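Local coordinates for (R)-specific secondary-alkylsulfatase (Pseudomonas sp., PDB 4AXH), which hydrolyses (R)-configured secondary alkyl sulfates at a two-zinc centre with strict inversion of configuration, giving (S)-alcohols and sulfate, at residues Ile137-Val145 with Thr276-Phe284. Residues are numbered along the deposited sequence; the frame is centred on the assembly and turned at random.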
loop_
_atom_site.group_PDB
_atom_site.type_symbol
_atom_site.label_atom_id
_atom_site.label_comp_id
_atom_site.label_asym_id
_atom_site.label_seq_id
_atom_site.Cartn_x
_atom_site.Cartn_y
_atom_site.Cartn_z
ATOM N N ILE A 137 -8.593 -24.930 23.673
ATOM C CA ILE A 137 -8.954 -25.063 25.080
ATOM C C ILE A 137 -7.855 -25.756 25.871
ATOM O O ILE A 137 -7.661 -26.954 25.712
ATOM C CB ILE A 137 -10.335 -25.724 25.318
ATOM C CG1 ILE A 137 -11.434 -25.002 24.548
ATOM C CG2 ILE A 137 -10.638 -25.741 26.822
ATOM C CD1 ILE A 137 -12.537 -25.877 24.054
ATOM N N ILE A 138 -7.152 -25.002 26.719
ATOM C CA ILE A 138 -6.095 -25.511 27.603
ATOM C C ILE A 138 -6.754 -25.753 28.955
ATOM O O ILE A 138 -7.421 -24.859 29.490
ATOM C CB ILE A 138 -4.884 -24.542 27.757
ATOM C CG1 ILE A 138 -4.468 -23.880 26.445
ATOM C CG2 ILE A 138 -3.703 -25.217 28.420
ATOM C CD1 ILE A 138 -3.700 -22.530 26.646
ATOM N N GLU A 139 -6.559 -26.950 29.520
ATOM C CA GLU A 139 -7.112 -27.277 30.835
ATOM C C GLU A 139 -6.532 -26.467 32.009
ATOM O O GLU A 139 -6.983 -25.333 32.232
ATOM C CB GLU A 139 -7.284 -28.773 31.051
ATOM C CG GLU A 139 -8.578 -29.187 30.363
ATOM C CD GLU A 139 -8.882 -30.633 30.064
ATOM O OE1 GLU A 139 -8.199 -31.536 30.601
ATOM O OE2 GLU A 139 -9.894 -30.862 29.369
ATOM N N GLY A 140 -5.524 -26.964 32.692
ATOM C CA GLY A 140 -4.980 -26.174 33.793
ATOM C C GLY A 140 -5.580 -26.509 35.141
ATOM O O GLY A 140 -6.588 -27.231 35.223
ATOM N N ASP A 141 -4.948 -25.968 36.206
ATOM C CA ASP A 141 -5.257 -26.198 37.625
ATOM C C ASP A 141 -6.728 -26.198 38.044
ATOM O O ASP A 141 -7.255 -27.271 38.365
ATOM C CB ASP A 141 -4.352 -25.358 38.557
ATOM C CG ASP A 141 -2.867 -25.722 38.510
ATOM O OD1 ASP A 141 -2.533 -26.849 38.044
ATOM O OD2 ASP A 141 -2.044 -24.916 38.988
ATOM N N SER A 142 -7.393 -25.021 38.017
ATOM C CA SER A 142 -8.791 -24.870 38.439
ATOM C C SER A 142 -9.822 -24.767 37.303
ATOM O O SER A 142 -10.803 -25.512 37.307
ATOM C CB SER A 142 -8.939 -23.707 39.419
ATOM O OG SER A 142 -8.489 -22.471 38.888
ATOM N N GLY A 143 -9.599 -23.841 36.367
ATOM C CA GLY A 143 -10.519 -23.601 35.265
ATOM C C GLY A 143 -9.942 -23.909 33.909
ATOM O O GLY A 143 -9.252 -24.916 33.751
ATOM N N LEU A 144 -10.250 -23.040 32.924
ATOM C CA LEU A 144 -9.841 -23.175 31.524
ATOM C C LEU A 144 -9.157 -21.941 30.999
ATOM O O LEU A 144 -9.565 -20.809 31.288
ATOM C CB LEU A 144 -11.049 -23.466 30.602
ATOM C CG LEU A 144 -11.944 -24.678 30.891
ATOM C CD1 LEU A 144 -13.112 -24.683 29.959
ATOM C CD2 LEU A 144 -11.211 -25.988 30.741
ATOM N N VAL A 145 -8.124 -22.157 30.183
ATOM C CA VAL A 145 -7.438 -21.074 29.489
ATOM C C VAL A 145 -7.701 -21.253 28.028
ATOM O O VAL A 145 -7.491 -22.328 27.468
ATOM C CB VAL A 145 -5.982 -20.749 29.903
ATOM C CG1 VAL A 145 -5.191 -22.006 30.179
ATOM C CG2 VAL A 145 -5.276 -19.841 28.899
ATOM N N THR A 276 2.259 -16.962 33.444
ATOM C CA THR A 276 1.696 -18.167 34.013
ATOM C C THR A 276 0.340 -17.850 34.622
ATOM O O THR A 276 0.185 -16.803 35.265
ATOM C CB THR A 276 2.762 -18.975 34.820
ATOM O OG1 THR A 276 2.183 -20.152 35.412
ATOM C CG2 THR A 276 3.482 -18.129 35.860
ATOM N N VAL A 277 -0.674 -18.683 34.303
ATOM C CA VAL A 277 -2.069 -18.510 34.748
ATOM C C VAL A 277 -2.720 -19.878 34.916
ATOM O O VAL A 277 -2.734 -20.664 33.970
ATOM C CB VAL A 277 -2.889 -17.512 33.844
ATOM C CG1 VAL A 277 -3.014 -17.994 32.402
ATOM C CG2 VAL A 277 -4.262 -17.192 34.445
ATOM N N ASP A 278 -3.216 -20.186 36.121
ATOM C CA ASP A 278 -3.846 -21.472 36.456
ATOM C C ASP A 278 -2.919 -22.682 36.199
ATOM O O ASP A 278 -3.362 -23.756 35.781
ATOM C CB ASP A 278 -5.233 -21.622 35.802
ATOM C CG ASP A 278 -6.174 -22.536 36.572
ATOM O OD1 ASP A 278 -6.084 -22.573 37.827
ATOM O OD2 ASP A 278 -7.015 -23.198 35.928
ATOM N N GLY A 279 -1.634 -22.487 36.489
ATOM C CA GLY A 279 -0.615 -23.509 36.320
ATOM C C GLY A 279 -0.383 -23.858 34.867
ATOM O O GLY A 279 -0.125 -25.020 34.538
ATOM N N VAL A 280 -0.513 -22.848 33.983
ATOM C CA VAL A 280 -0.340 -22.961 32.536
ATOM C C VAL A 280 0.697 -21.926 32.150
ATOM O O VAL A 280 0.508 -20.739 32.417
ATOM C CB VAL A 280 -1.680 -22.794 31.754
ATOM C CG1 VAL A 280 -1.449 -22.783 30.255
ATOM C CG2 VAL A 280 -2.676 -23.885 32.121
ATOM N N GLU A 281 1.812 -22.388 31.563
ATOM C CA GLU A 281 2.891 -21.526 31.110
ATOM C C GLU A 281 2.577 -21.107 29.678
ATOM O O GLU A 281 2.249 -21.944 28.826
ATOM C CB GLU A 281 4.237 -22.266 31.157
ATOM C CG GLU A 281 5.011 -22.143 32.450
ATOM C CD GLU A 281 6.184 -23.102 32.511
ATOM O OE1 GLU A 281 7.197 -22.854 31.816
ATOM O OE2 GLU A 281 6.073 -24.127 33.222
ATOM N N LEU A 282 2.679 -19.793 29.426
ATOM C CA LEU A 282 2.430 -19.169 28.133
ATOM C C LEU A 282 3.574 -18.246 27.820
ATOM O O LEU A 282 3.890 -17.376 28.625
ATOM C CB LEU A 282 1.126 -18.331 28.143
ATOM C CG LEU A 282 -0.114 -18.915 28.820
ATOM C CD1 LEU A 282 -1.068 -17.830 29.225
ATOM C CD2 LEU A 282 -0.801 -19.902 27.927
ATOM N N GLU A 283 4.199 -18.444 26.652
ATOM C CA GLU A 283 5.221 -17.571 26.092
ATOM C C GLU A 283 4.556 -17.019 24.829
ATOM O O GLU A 283 4.077 -17.783 23.974
ATOM C CB GLU A 283 6.520 -18.321 25.751
ATOM C CG GLU A 283 7.662 -17.397 25.328
ATOM C CD GLU A 283 9.069 -17.975 25.223
ATOM O OE1 GLU A 283 9.282 -19.128 25.663
ATOM O OE2 GLU A 283 9.968 -17.265 24.715
ATOM N N PHE A 284 4.452 -15.704 24.770
ATOM C CA PHE A 284 3.885 -14.949 23.668
ATOM C C PHE A 284 5.007 -14.312 22.863
ATOM O O PHE A 284 5.950 -13.766 23.443
ATOM C CB PHE A 284 2.974 -13.838 24.226
ATOM C CG PHE A 284 1.858 -14.279 25.175
ATOM C CD1 PHE A 284 0.716 -14.913 24.691
ATOM C CD2 PHE A 284 1.924 -13.994 26.534
ATOM C CE1 PHE A 284 -0.311 -15.297 25.546
ATOM C CE2 PHE A 284 0.885 -14.365 27.397
ATOM C CZ PHE A 284 -0.220 -15.034 26.898
#
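Asp278, in the tight turn between strands 272-277 and 280-286, presents its carboxylate to Ser142 and Gly143 in the loop that links strands 135-138 and 144-147. Asp278 OD1 accepts from Ser142 N at 2.8 Å and Asp278 OD2 from Gly143 N at 2.7 Å, both on the syn side and somewhat out of the carboxylate plane. Ser142 OG donates to Asp278 OD1 from above that plane, at 2.6 Å. With CG anti to the backbone N (chi1 -153°), the carboxylate extends to these donors, which grip both oxygens and should fix its rotation. The main chain contributes too, Asp278 O accepting from Asp141 N at 2.8 Å.

Beneath this polar end the contact is apolar. Val280 directs both methyls at the other hairpin: Val280 CG1 lies 3.8 Å from Ile138 CG2, while Val280 CG2 packs against Val145 CG1 and, at 3.7 Å, against Gly140 CA. Farther in, Ile138 CD1 meets Leu282 CD2 more loosely.

Two beta hairpins, one from each central sheet of the metallo-beta-lactamase fold, are joined turn to turn, away from the zinc site. Strand 172-176 flanks strand 144-147, with Ala174 touching Val145 and Val277, while strand 296-300 lies beside 280-286, its Leu300 against Leu282.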